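Local coordinates for uncharacterized protein Ta0194 (Thermoplasma acidophilum DSM 1728, PDB 3BDI), which is of unknown function but is probably a serine hydrolase of the alpha/beta hydrolase superfamily, with a substrate not yet known, at residues 3-8 with 20-25; 9-14 with 94-99; 37-42 with 61-66; 103-108 with 127-132; 152-157 with 176-181. All coordinates share one frame; numbering follows the deposited sequence. Where two conformers were deposited one is given.

Contact 1: 3-8 with 20-25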
# COMPACT_ATOMS: atom_id res chain seq x y z
N ALA A 3 -10.57 18.06 2.10
CA ALA A 3 -9.66 18.40 3.19
C ALA A 3 -8.75 17.24 3.46
O ALA A 3 -9.22 16.10 3.48
CB ALA A 3 -10.44 18.68 4.44
N LEU A 4 -7.47 17.51 3.68
CA LEU A 4 -6.57 16.45 4.18
C LEU A 4 -6.61 16.50 5.69
O LEU A 4 -6.11 17.44 6.30
CB LEU A 4 -5.16 16.63 3.69
CG LEU A 4 -4.22 15.53 4.27
CD1 LEU A 4 -4.41 14.25 3.52
CD2 LEU A 4 -2.82 16.04 4.20
N GLN A 5 -7.20 15.46 6.28
CA GLN A 5 -7.38 15.34 7.72
C GLN A 5 -6.22 14.53 8.27
O GLN A 5 -5.88 13.51 7.70
CB GLN A 5 -8.68 14.65 8.06
CG GLN A 5 -9.90 15.48 7.73
CD GLN A 5 -11.16 14.73 8.05
OE1 GLN A 5 -11.54 14.58 9.24
NE2 GLN A 5 -11.77 14.20 7.03
N GLU A 6 -5.65 15.02 9.34
CA GLU A 6 -4.54 14.33 10.02
C GLU A 6 -5.00 14.12 11.46
O GLU A 6 -5.46 15.06 12.11
CB GLU A 6 -3.26 15.12 9.94
CG GLU A 6 -2.80 15.37 8.52
CD GLU A 6 -1.56 16.22 8.42
OE1 GLU A 6 -1.53 17.30 9.04
OE2 GLU A 6 -0.61 15.85 7.70
N GLU A 7 -4.95 12.90 11.95
CA GLU A 7 -5.59 12.58 13.22
C GLU A 7 -5.03 11.28 13.76
O GLU A 7 -4.32 10.53 13.07
CB GLU A 7 -7.10 12.41 13.04
CG GLU A 7 -7.48 11.25 12.14
CD GLU A 7 -8.97 11.16 11.78
OE1 GLU A 7 -9.70 12.16 11.97
OE2 GLU A 7 -9.38 10.10 11.26
N PHE A 8 -5.35 10.97 15.00
CA PHE A 8 -5.01 9.71 15.61
C PHE A 8 -6.28 8.90 15.80
O PHE A 8 -7.33 9.44 16.17
CB PHE A 8 -4.28 9.91 16.92
CG PHE A 8 -2.95 10.57 16.76
CD1 PHE A 8 -2.82 11.96 16.72
CD2 PHE A 8 -1.81 9.82 16.64
CE1 PHE A 8 -1.59 12.52 16.50
CE2 PHE A 8 -0.58 10.40 16.46
CZ PHE A 8 -0.50 11.76 16.40
N LYS A 20 -5.98 11.33 5.90
CA LYS A 20 -7.05 10.84 5.03
C LYS A 20 -7.69 11.98 4.27
O LYS A 20 -7.70 13.08 4.75
CB LYS A 20 -8.11 10.06 5.81
CG LYS A 20 -8.92 10.91 6.74
CD LYS A 20 -9.84 10.07 7.60
CE LYS A 20 -10.79 10.93 8.43
NZ LYS A 20 -11.55 10.16 9.48
N MSE A 21 -8.19 11.66 3.08
CA MSE A 21 -9.01 12.58 2.29
C MSE A 21 -10.23 11.80 1.81
O MSE A 21 -10.13 10.95 0.97
CB MSE A 21 -8.20 13.11 1.14
CG MSE A 21 -8.94 14.17 0.32
SE MSE A 21 -7.89 15.13 -1.00
CE MSE A 21 -6.96 16.38 0.11
N VAL A 22 -11.36 12.10 2.43
CA VAL A 22 -12.53 11.27 2.18
C VAL A 22 -13.80 12.13 2.03
O VAL A 22 -13.87 13.23 2.55
CB VAL A 22 -12.73 10.26 3.34
CG1 VAL A 22 -11.44 9.39 3.55
CG2 VAL A 22 -13.05 10.98 4.58
N THR A 23 -14.80 11.56 1.38
CA THR A 23 -16.15 12.12 1.37
C THR A 23 -17.12 10.94 1.40
O THR A 23 -16.84 9.90 0.81
CB THR A 23 -16.35 13.04 0.15
OG1 THR A 23 -17.65 13.64 0.23
CG2 THR A 23 -16.18 12.28 -1.17
N ASP A 24 -18.26 11.12 2.09
CA ASP A 24 -19.23 10.04 2.33
C ASP A 24 -19.87 9.48 1.08
O ASP A 24 -20.42 8.39 1.12
CB ASP A 24 -20.33 10.49 3.33
N SER A 25 -19.82 10.23 -0.03
CA SER A 25 -20.31 9.85 -1.36
C SER A 25 -19.44 8.88 -2.16
O SER A 25 -19.93 8.15 -3.02
CB SER A 25 -20.45 11.11 -2.27
OG SER A 25 -20.47 12.35 -1.54
O HOH W 1 -11.26 14.49 4.37
O HOH W 2 -12.42 15.80 2.09
O HOH W 3 -13.59 12.18 9.80

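Contact 2: 9-14 with 94-99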
# COMPACT_ATOMS: atom_id res chain seq x y z
N ILE A 9 -6.19 7.62 15.46
CA ILE A 9 -7.29 6.63 15.54
C ILE A 9 -6.83 5.52 16.50
O ILE A 9 -5.62 5.20 16.59
CB ILE A 9 -7.69 6.08 14.12
CG1 ILE A 9 -9.02 5.31 14.18
CG2 ILE A 9 -6.54 5.30 13.46
CD1 ILE A 9 -9.65 5.14 12.85
N ASP A 10 -7.75 4.94 17.28
CA ASP A 10 -7.47 3.75 18.02
C ASP A 10 -7.74 2.56 17.17
O ASP A 10 -8.87 2.38 16.67
CB ASP A 10 -8.34 3.64 19.26
CG ASP A 10 -7.98 2.38 20.10
OD1 ASP A 10 -6.89 2.38 20.69
OD2 ASP A 10 -8.75 1.44 20.11
N VAL A 11 -6.73 1.70 17.00
CA VAL A 11 -6.87 0.42 16.33
C VAL A 11 -6.62 -0.65 17.39
O VAL A 11 -5.49 -1.01 17.72
CB VAL A 11 -5.94 0.29 15.10
CG1 VAL A 11 -6.25 -1.04 14.37
CG2 VAL A 11 -6.14 1.50 14.16
N ASN A 12 -7.70 -1.15 17.99
CA ASN A 12 -7.64 -2.18 19.02
C ASN A 12 -6.59 -1.94 20.07
O ASN A 12 -5.88 -2.84 20.48
CB ASN A 12 -7.52 -3.58 18.42
CG ASN A 12 -8.75 -3.96 17.66
OD1 ASN A 12 -9.87 -3.83 18.18
ND2 ASN A 12 -8.60 -4.40 16.44
N GLY A 13 -6.52 -0.70 20.54
CA GLY A 13 -5.66 -0.37 21.67
C GLY A 13 -4.34 0.28 21.29
O GLY A 13 -3.59 0.72 22.15
N THR A 14 -4.07 0.36 19.99
CA THR A 14 -2.85 1.02 19.49
C THR A 14 -3.21 2.35 18.89
O THR A 14 -4.08 2.42 17.99
CB THR A 14 -2.15 0.13 18.47
OG1 THR A 14 -1.71 -1.06 19.12
CG2 THR A 14 -0.90 0.83 17.86
N LEU A 94 -8.73 -0.90 8.37
CA LEU A 94 -9.85 -0.61 7.51
C LEU A 94 -11.17 -0.64 8.29
O LEU A 94 -11.98 0.27 8.18
CB LEU A 94 -9.87 -1.57 6.33
CG LEU A 94 -8.74 -1.44 5.29
CD1 LEU A 94 -8.87 -2.54 4.25
CD2 LEU A 94 -8.76 -0.05 4.62
N LYS A 95 -11.34 -1.65 9.15
CA LYS A 95 -12.56 -1.78 9.97
C LYS A 95 -12.72 -0.59 10.88
O LYS A 95 -13.81 -0.05 11.04
CB LYS A 95 -12.51 -3.07 10.79
CG LYS A 95 -13.74 -3.31 11.69
CD LYS A 95 -13.68 -4.67 12.38
N ALA A 96 -11.62 -0.12 11.49
CA ALA A 96 -11.70 1.04 12.37
C ALA A 96 -12.19 2.30 11.68
O ALA A 96 -12.79 3.16 12.30
CB ALA A 96 -10.34 1.30 13.06
N ASN A 97 -11.89 2.41 10.39
CA ASN A 97 -12.31 3.53 9.56
C ASN A 97 -13.67 3.29 8.89
O ASN A 97 -14.11 4.11 8.11
CB ASN A 97 -11.27 3.84 8.47
CG ASN A 97 -10.12 4.66 9.00
OD1 ASN A 97 -10.30 5.85 9.34
ND2 ASN A 97 -8.92 4.03 9.12
N GLY A 98 -14.31 2.15 9.18
CA GLY A 98 -15.64 1.90 8.63
C GLY A 98 -15.60 1.45 7.19
O GLY A 98 -16.61 1.56 6.48
N VAL A 99 -14.45 0.94 6.73
CA VAL A 99 -14.24 0.59 5.32
C VAL A 99 -14.33 -0.90 5.16
O VAL A 99 -13.56 -1.67 5.75
CB VAL A 99 -12.85 1.07 4.82
CG1 VAL A 99 -12.61 0.57 3.38
CG2 VAL A 99 -12.78 2.59 4.95

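Contact 3: 37-42 with 61-66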
# COMPACT_ATOMS: atom_id res chain seq x y z
N SER A 37 11.57 3.20 5.66
CA SER A 37 12.33 4.41 5.79
C SER A 37 11.48 5.66 5.72
O SER A 37 12.03 6.75 5.89
CB SER A 37 13.42 4.50 4.72
OG SER A 37 14.35 3.43 4.88
N PHE A 38 10.17 5.50 5.48
CA PHE A 38 9.29 6.66 5.23
C PHE A 38 8.04 6.56 6.09
O PHE A 38 7.91 5.63 6.91
CB PHE A 38 8.95 6.74 3.74
CG PHE A 38 10.19 6.82 2.87
CD1 PHE A 38 10.95 7.98 2.88
CD2 PHE A 38 10.64 5.73 2.12
CE1 PHE A 38 12.13 8.07 2.17
CE2 PHE A 38 11.83 5.83 1.39
CZ PHE A 38 12.57 6.99 1.43
N THR A 39 7.19 7.57 6.00
CA THR A 39 5.94 7.57 6.75
C THR A 39 4.81 8.03 5.87
O THR A 39 5.00 8.32 4.68
CB THR A 39 6.02 8.47 8.03
OG1 THR A 39 5.93 9.87 7.72
CG2 THR A 39 7.27 8.20 8.85
N SER A 40 3.61 8.19 6.46
CA SER A 40 2.47 8.71 5.73
C SER A 40 2.67 10.15 5.27
O SER A 40 1.97 10.59 4.33
CB SER A 40 1.21 8.63 6.58
OG SER A 40 1.33 9.47 7.70
N MSE A 41 3.63 10.88 5.86
CA MSE A 41 3.95 12.24 5.38
C MSE A 41 4.58 12.22 3.99
O MSE A 41 4.41 13.18 3.22
CB MSE A 41 4.87 12.97 6.35
CG MSE A 41 4.32 13.11 7.74
SE MSE A 41 2.71 14.21 7.83
CE MSE A 41 3.51 15.84 7.23
N ASP A 42 5.25 11.14 3.64
CA ASP A 42 6.05 11.14 2.42
C ASP A 42 5.24 11.01 1.15
O ASP A 42 5.77 11.26 0.06
CB ASP A 42 7.14 10.10 2.54
CG ASP A 42 8.15 10.50 3.56
OD1 ASP A 42 8.92 11.44 3.28
OD2 ASP A 42 8.20 9.93 4.66
N ALA A 61 -4.06 6.83 4.85
CA ALA A 61 -2.65 6.46 4.96
C ALA A 61 -2.20 6.53 6.42
O ALA A 61 -2.09 7.64 6.96
CB ALA A 61 -1.78 7.40 4.12
N PRO A 62 -1.98 5.40 7.09
CA PRO A 62 -1.45 5.41 8.47
C PRO A 62 0.06 5.31 8.54
O PRO A 62 0.71 4.84 7.61
CB PRO A 62 -2.06 4.15 9.05
CG PRO A 62 -2.10 3.20 7.90
CD PRO A 62 -2.27 4.04 6.62
N ASP A 63 0.60 5.72 9.69
CA ASP A 63 1.95 5.31 10.09
C ASP A 63 1.81 3.93 10.73
O ASP A 63 0.95 3.74 11.62
CB ASP A 63 2.60 6.28 11.04
CG ASP A 63 2.94 7.61 10.39
OD1 ASP A 63 2.85 7.74 9.16
OD2 ASP A 63 3.32 8.53 11.15
N TYR A 64 2.57 2.96 10.25
CA TYR A 64 2.51 1.60 10.78
C TYR A 64 2.90 1.65 12.26
O TYR A 64 3.81 2.37 12.62
CB TYR A 64 3.43 0.64 9.99
CG TYR A 64 3.07 -0.82 10.30
CD1 TYR A 64 1.97 -1.41 9.70
CD2 TYR A 64 3.69 -1.48 11.32
CE1 TYR A 64 1.54 -2.63 10.08
CE2 TYR A 64 3.26 -2.73 11.71
CZ TYR A 64 2.22 -3.32 11.06
OH TYR A 64 1.72 -4.52 11.43
N PRO A 65 2.22 0.88 13.13
CA PRO A 65 2.67 0.83 14.54
C PRO A 65 4.17 0.64 14.71
O PRO A 65 4.74 -0.24 14.09
CB PRO A 65 1.85 -0.34 15.11
CG PRO A 65 0.56 -0.28 14.30
CD PRO A 65 0.99 0.06 12.92
N GLY A 66 4.79 1.48 15.53
CA GLY A 66 6.21 1.44 15.70
C GLY A 66 6.99 2.34 14.78
O GLY A 66 8.22 2.47 14.97
O HOH W 4 4.61 10.84 10.30

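Contact 4: 103-108 with 127-132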
# COMPACT_ATOMS: atom_id res chain seq x y z
N VAL A 103 -8.99 -0.87 -2.22
CA VAL A 103 -7.68 -1.06 -2.89
C VAL A 103 -6.59 -0.81 -1.83
O VAL A 103 -6.76 0.06 -0.95
CB VAL A 103 -7.49 -0.10 -4.06
CG1 VAL A 103 -6.11 -0.27 -4.68
CG2 VAL A 103 -8.58 -0.38 -5.16
N ILE A 104 -5.54 -1.63 -1.83
CA ILE A 104 -4.43 -1.40 -0.90
C ILE A 104 -3.13 -1.29 -1.68
O ILE A 104 -2.86 -2.10 -2.58
CB ILE A 104 -4.42 -2.44 0.23
CG1 ILE A 104 -4.32 -3.87 -0.32
CG2 ILE A 104 -5.65 -2.24 1.12
CD1 ILE A 104 -4.29 -4.95 0.78
N MSE A 105 -2.39 -0.24 -1.37
CA MSE A 105 -1.10 0.03 -1.97
C MSE A 105 -0.04 -0.04 -0.90
O MSE A 105 -0.28 0.42 0.21
CB MSE A 105 -1.10 1.43 -2.59
CG MSE A 105 0.28 1.91 -3.01
SE MSE A 105 0.20 3.55 -4.05
CE MSE A 105 1.56 4.52 -3.12
N GLY A 106 1.09 -0.65 -1.23
CA GLY A 106 2.20 -0.71 -0.30
C GLY A 106 3.52 -0.54 -1.00
O GLY A 106 3.76 -1.11 -2.09
N ALA A 107 4.43 0.20 -0.35
CA ALA A 107 5.78 0.36 -0.82
C ALA A 107 6.73 -0.46 0.04
O ALA A 107 6.73 -0.36 1.25
CB ALA A 107 6.18 1.81 -0.77
N SER A 108 7.57 -1.29 -0.59
CA SER A 108 8.70 -1.96 0.07
C SER A 108 8.13 -2.88 1.18
O SER A 108 7.33 -3.78 0.85
CB SER A 108 9.75 -0.95 0.49
OG SER A 108 10.97 -1.59 0.84
N GLY A 127 -8.11 -4.50 -5.07
CA GLY A 127 -6.99 -4.40 -6.00
C GLY A 127 -5.74 -4.15 -5.18
O GLY A 127 -5.84 -3.70 -4.02
N ILE A 128 -4.59 -4.41 -5.79
CA ILE A 128 -3.27 -4.24 -5.12
C ILE A 128 -2.39 -3.33 -5.96
O ILE A 128 -2.32 -3.51 -7.19
CB ILE A 128 -2.52 -5.61 -5.02
CG1 ILE A 128 -3.29 -6.58 -4.13
CG2 ILE A 128 -1.07 -5.45 -4.48
CD1 ILE A 128 -2.76 -7.99 -4.18
N ILE A 129 -1.69 -2.39 -5.31
CA ILE A 129 -0.54 -1.74 -5.91
C ILE A 129 0.64 -2.05 -4.99
O ILE A 129 0.56 -1.81 -3.80
CB ILE A 129 -0.68 -0.20 -5.99
CG1 ILE A 129 -1.89 0.19 -6.87
CG2 ILE A 129 0.57 0.42 -6.59
CD1 ILE A 129 -2.22 1.67 -6.91
N ALA A 130 1.69 -2.60 -5.53
CA ALA A 130 2.87 -2.95 -4.74
C ALA A 130 4.09 -2.40 -5.42
O ALA A 130 4.37 -2.71 -6.60
CB ALA A 130 2.97 -4.46 -4.56
N VAL A 131 4.80 -1.54 -4.72
CA VAL A 131 5.98 -0.86 -5.21
C VAL A 131 7.19 -1.61 -4.67
O VAL A 131 7.53 -1.47 -3.49
CB VAL A 131 6.03 0.61 -4.79
CG1 VAL A 131 7.11 1.39 -5.56
CG2 VAL A 131 4.65 1.29 -4.99
N ALA A 132 7.82 -2.43 -5.52
CA ALA A 132 8.98 -3.23 -5.13
C ALA A 132 8.79 -3.90 -3.78
O ALA A 132 9.56 -3.70 -2.83
CB ALA A 132 10.28 -2.45 -5.22

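Contact 5: 152-157 with 176-181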
# COMPACT_ATOMS: atom_id res chain seq x y z
N LEU A 152 2.34 -3.87 -10.17
CA LEU A 152 3.69 -3.95 -9.64
C LEU A 152 4.50 -2.83 -10.24
O LEU A 152 4.57 -2.67 -11.46
CB LEU A 152 4.31 -5.29 -10.03
CG LEU A 152 3.61 -6.53 -9.48
CD1 LEU A 152 4.15 -7.81 -10.07
CD2 LEU A 152 3.64 -6.64 -7.98
N VAL A 153 5.08 -1.98 -9.39
CA VAL A 153 5.87 -0.82 -9.81
C VAL A 153 7.27 -1.01 -9.30
O VAL A 153 7.47 -1.28 -8.14
CB VAL A 153 5.28 0.51 -9.29
CG1 VAL A 153 6.12 1.67 -9.79
CG2 VAL A 153 3.81 0.68 -9.73
N TRP A 154 8.26 -0.84 -10.18
CA TRP A 154 9.65 -0.91 -9.79
C TRP A 154 10.40 0.23 -10.46
O TRP A 154 10.12 0.57 -11.61
CB TRP A 154 10.32 -2.22 -10.28
CG TRP A 154 10.76 -3.19 -9.24
CD1 TRP A 154 12.03 -3.33 -8.69
CD2 TRP A 154 9.98 -4.23 -8.67
NE1 TRP A 154 12.05 -4.36 -7.82
CE2 TRP A 154 10.81 -4.95 -7.80
CE3 TRP A 154 8.65 -4.61 -8.82
CZ2 TRP A 154 10.34 -6.08 -7.09
CZ3 TRP A 154 8.19 -5.71 -8.14
CH2 TRP A 154 9.03 -6.42 -7.28
N GLY A 155 11.39 0.77 -9.79
CA GLY A 155 12.36 1.65 -10.42
C GLY A 155 13.44 0.88 -11.17
O GLY A 155 13.88 -0.15 -10.70
N SER A 156 13.88 1.41 -12.29
CA SER A 156 14.86 0.73 -13.16
C SER A 156 16.21 0.60 -12.49
O SER A 156 16.97 -0.31 -12.83
CB SER A 156 15.03 1.49 -14.48
OG SER A 156 15.63 2.75 -14.31
N LYS A 157 16.46 1.43 -11.50
CA LYS A 157 17.75 1.45 -10.77
C LYS A 157 17.63 0.82 -9.38
O LYS A 157 18.50 1.04 -8.51
CB LYS A 157 18.29 2.89 -10.65
CG LYS A 157 18.40 3.60 -11.96
CD LYS A 157 18.79 5.07 -11.78
CE LYS A 157 20.25 5.29 -11.79
NZ LYS A 157 20.53 6.69 -12.31
N SER A 176 -1.44 -9.42 -13.46
CA SER A 176 -0.64 -8.31 -12.92
C SER A 176 -0.08 -7.45 -14.03
O SER A 176 0.20 -7.95 -15.14
CB SER A 176 0.44 -8.79 -11.93
OG SER A 176 1.48 -9.56 -12.53
N ARG A 177 -0.07 -6.14 -13.80
CA ARG A 177 0.51 -5.10 -14.71
C ARG A 177 1.90 -4.76 -14.05
O ARG A 177 1.91 -4.32 -12.93
CB ARG A 177 -0.41 -3.83 -14.76
CG ARG A 177 0.21 -2.59 -15.41
CD ARG A 177 -0.88 -1.51 -15.73
NE ARG A 177 -0.24 -0.30 -16.20
CZ ARG A 177 -0.92 0.88 -16.27
NH1 ARG A 177 -2.23 0.94 -15.99
NH2 ARG A 177 -0.34 1.95 -16.76
N LEU A 178 3.03 -5.06 -14.71
CA LEU A 178 4.38 -4.61 -14.25
C LEU A 178 4.80 -3.36 -14.99
O LEU A 178 4.81 -3.32 -16.23
CB LEU A 178 5.46 -5.67 -14.48
CG LEU A 178 6.91 -5.31 -14.15
CD1 LEU A 178 7.01 -4.89 -12.66
CD2 LEU A 178 7.86 -6.45 -14.51
N GLU A 179 5.15 -2.34 -14.25
CA GLU A 179 5.71 -1.14 -14.84
C GLU A 179 7.07 -0.77 -14.24
O GLU A 179 7.14 -0.58 -13.10
CB GLU A 179 4.76 0.02 -14.69
CG GLU A 179 3.26 -0.26 -15.20
CD GLU A 179 2.91 -0.34 -16.74
OE1 GLU A 179 2.93 -1.39 -17.42
OE2 GLU A 179 2.33 0.57 -17.19
N ILE A 180 8.10 -0.67 -15.07
CA ILE A 180 9.41 -0.32 -14.58
C ILE A 180 9.64 1.14 -14.99
O ILE A 180 9.61 1.50 -16.17
CB ILE A 180 10.53 -1.30 -15.14
CG1 ILE A 180 10.29 -2.76 -14.71
CG2 ILE A 180 11.88 -0.87 -14.64
CD1 ILE A 180 11.19 -3.80 -15.39
N VAL A 181 9.84 1.99 -13.98
CA VAL A 181 9.97 3.43 -14.15
C VAL A 181 11.44 3.79 -14.31
O VAL A 181 12.24 3.60 -13.39
CB VAL A 181 9.32 4.15 -12.95
CG1 VAL A 181 9.48 5.68 -13.07
CG2 VAL A 181 7.86 3.75 -12.80

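Contact 1: 3-8 with 20-25
Lys20 NZ meets Glu7 OE2 at 2.8 Å, a salt bridge in which the nitrogen comes to OE2 on its syn side, 23° out of the carboxylate plane. The ammonium also donates to water 3, which in turn donates to Gln5 OE1. On the way to NZ the extended lysine chain crosses the amide end of Gln5, with Lys20 CE 3.7 Å from Gln5 NE2. Both Glu7 and Lys20 carry CG between the backbone N and the carbonyl carbon (chi1 64° and 68°), from where the two extended chains converge. An alanine in place of Lys20 would probably leave the Glu7 carboxylate without this countercharge and uncover the Gln5 amide that CE packs against. The backbone beneath is an antiparallel pair of the N-terminal beta hairpin, strands 5-11 and 14-21, at the edge of the hydrolase sheet: Gln5 N donates to Lys20 O at 2.9 Å and Lys20 N to Gln5 O at 2.8 Å. Toward Ala3 and Val22 the chains separate and waters bridge them. Water 1 joins Ala3 O, Gln5 NE2 and Val22 N, while water 2 accepts from Ala3 N and donates to Val22 O. Away from the charged group, Met21, a selenomethionine, brings CE to 4.0 Å from Leu4 CB, and both side chains reach Phe49 of helix 48-53. Glu7 OE2 has a second donor in Gln18 NE2.

Contact 2: 9-14 with 94-99
Ile9 reaches across to the end of helix 83-96 with a single methyl, in the conformer described, one of two. From CB, its CG2 branch lies between the backbone N and the carbonyl carbon, while CG1 stands anti to the backbone N (chi1 -167°). CG1 carries the chain outward, and chi2 of 162° keeps it extended to CD1, the atom that does the touching. CD1 lies 3.9 Å from Ala96 CB and 3.8 Å from the carbonyl oxygen Ala96 O. It also packs against the amide of Asn97, 3.6 Å from Asn97 OD1, the two side chains lying aslant. The amide is held from other directions: OD1 accepts from Gln18 NE2 on strand 14-21, and ND2 donates to Tyr93 O one helical turn back. The helix stops here in a Schellman motif, with Gly98 at positive phi and Val99 N bonded to Leu94 O at 2.9 Å. Ile9 lies on the last turn of this helix, which flanks the outer strands of the alpha/beta hydrolase sheet. Further along the strand, Ala96 CB sits 4.0 Å from the carbonyl oxygen Asp10 O and, in a looser apolar touch, 4.3 Å from Val11 CG2. Past Val11 the hairpin reverses through a type I' turn to Thr14. Asp10 braces it in an Asx motif, OD2 accepting from Gly13 N at 3.1 Å on its syn side, 27° out of the carboxylate plane.

Contact 3: 37-42 with 61-66
Ser40 holds one oxygen of Asp63 with two donors. Its backbone N gives a nearly straight bond to Asp63 OD1 (2.8 Å, 163° at the hydrogen), arriving nearly along the C-O axis, while Ser40 OG donates to the same OD1 at 2.7 Å from 42° above the carboxylate plane. OG can do so because chi1 of 65° sets it between the backbone N and the carbonyl carbon. The other oxygen, OD2, accepts from water 4 at 2.8 Å, which links on to Thr39 OG1, and from Arg69 N. Thr39 OG1 also takes Met41 N in an ST turn. An asparagine in place of Asp63 would probably leave one of these donor groups without its acceptor, since an amide nitrogen cannot accept. Packing is slight: Thr39 CB is 3.4 Å from Asp63 OD1, and Ser40 CB lies 3.5 Å from Ala61 O and 4.1 Å from Ala61 CB. The carboxylate thus pins the loop that follows strand 28-33 to the chain leaving the C-terminal end of strand 57-62. Strand 14-21 borders the site through Phe17, which touches both Ser40 and Asp63, and through Arg19, which binds Ser40 O; helix 83-96 lies against Pro62.

Contact 4: 103-108 with 127-132
Met105, a selenomethionine, and Ile129 stand side by side on one face of two parallel strands, their side chains crossing at a slant. Met105 CG, anti to the backbone N at chi1 169°, lies 3.8 Å from Ile129 CB; in the Met105 conformer described, one of two, SE is 4.0 Å from Ile129 CG2. Two residues on, the same face carries Ala107 and Val131, whose CB atoms are 4.2 Å apart. Val103 begins this row, its CG1 methyl 3.5 Å from Gly127 O. The other face holds Ile104 beside Ile128, then Gly106 beside Ala130, where Gly106 has no side chain and Ala130 only a CB. Five backbone bonds join the strands, from Ile104 N to Gly127 O up to Ser108 N to Val131 O (2.9 Å). Ser108 follows at phi 63° and psi -123°, the strained turn expected of a nucleophile elbow; its OG is hydrogen-bonded to His186 NE2, consistent with a catalytic Ser-His-Asp triad. Helix 109-120 connects the two strands in a beta-alpha-beta unit and packs on Ile104 and Ile128. Helix 193-205 covers the opposite face at Val103, Met105, Ile129 and Val131, while strands 28-33 and 150-155 flank the pair in the middle of the sheet.

Contact 5: 152-157 with 176-181
Leu152 and Leu178 face each other in a parallel strand pair, the two strands of a beta-alpha-beta crossover through helix 163-172. Backbone hydrogen bonds come first: Leu152 N to Arg177 O (2.8 Å), Glu179 N to Leu152 O, Trp154 N to Glu179 O, Val181 N to Trp154 O, and Ser156 N to Val181 O. The last is tilted, its donor 41° above the carbonyl plane. Apolar contacts lie on both faces. Leu178 CD1 packs 3.8 Å from Leu152 CB and 4.2 Å from Trp154 CE3, meeting the indole obliquely, and Ile180 CG2, in one of two conformers, rests 3.7 Å from Ser156 CA. On the other face, Val153 CG1 lies 4.1 Å from Val181 CG2. The indole itself is anchored by NE1 to Val161 O. The ionic part lies within strand 177-181: in the Glu179 conformer described, one of two, Arg177 grips OE2 of Glu179 side-on through NE (2.9 Å) and NH2 (3.0 Å), both from one face of the carboxylate, with OE2 1° from the guanidinium plane. Backbone bonds and apolar packing thus join the two strands, with no charged pair between them, and a salt bridge from Arg177 NH1 to Asp202 ties strand 177-181 to helix 193-205.

All five contacts reach one mixed sheet, running from its hairpin edge to strand 177-181 at the other. Contacts 1 and 2 share strand 5-11, their centres 14 Å apart; contact 3 touches both, through Met41 on Glu6 and Pro65 on Thr14. The centre of contact 4 lies about 4 Å from the centre of the chain, and this contact carries Ser108, the probable nucleophile. Contact 5, centred 11 Å from contact 4, joins it directly: Ala132 N is 2.9 Å from Val153 O, and Ala132 CB packs 3.6 Å from Trp154 CE2. Trp154 also touches the likely Ser-His-Asp triad. Contacts 2 and 5, their centres 31 Å apart, lie on opposite sides of the chain's centre.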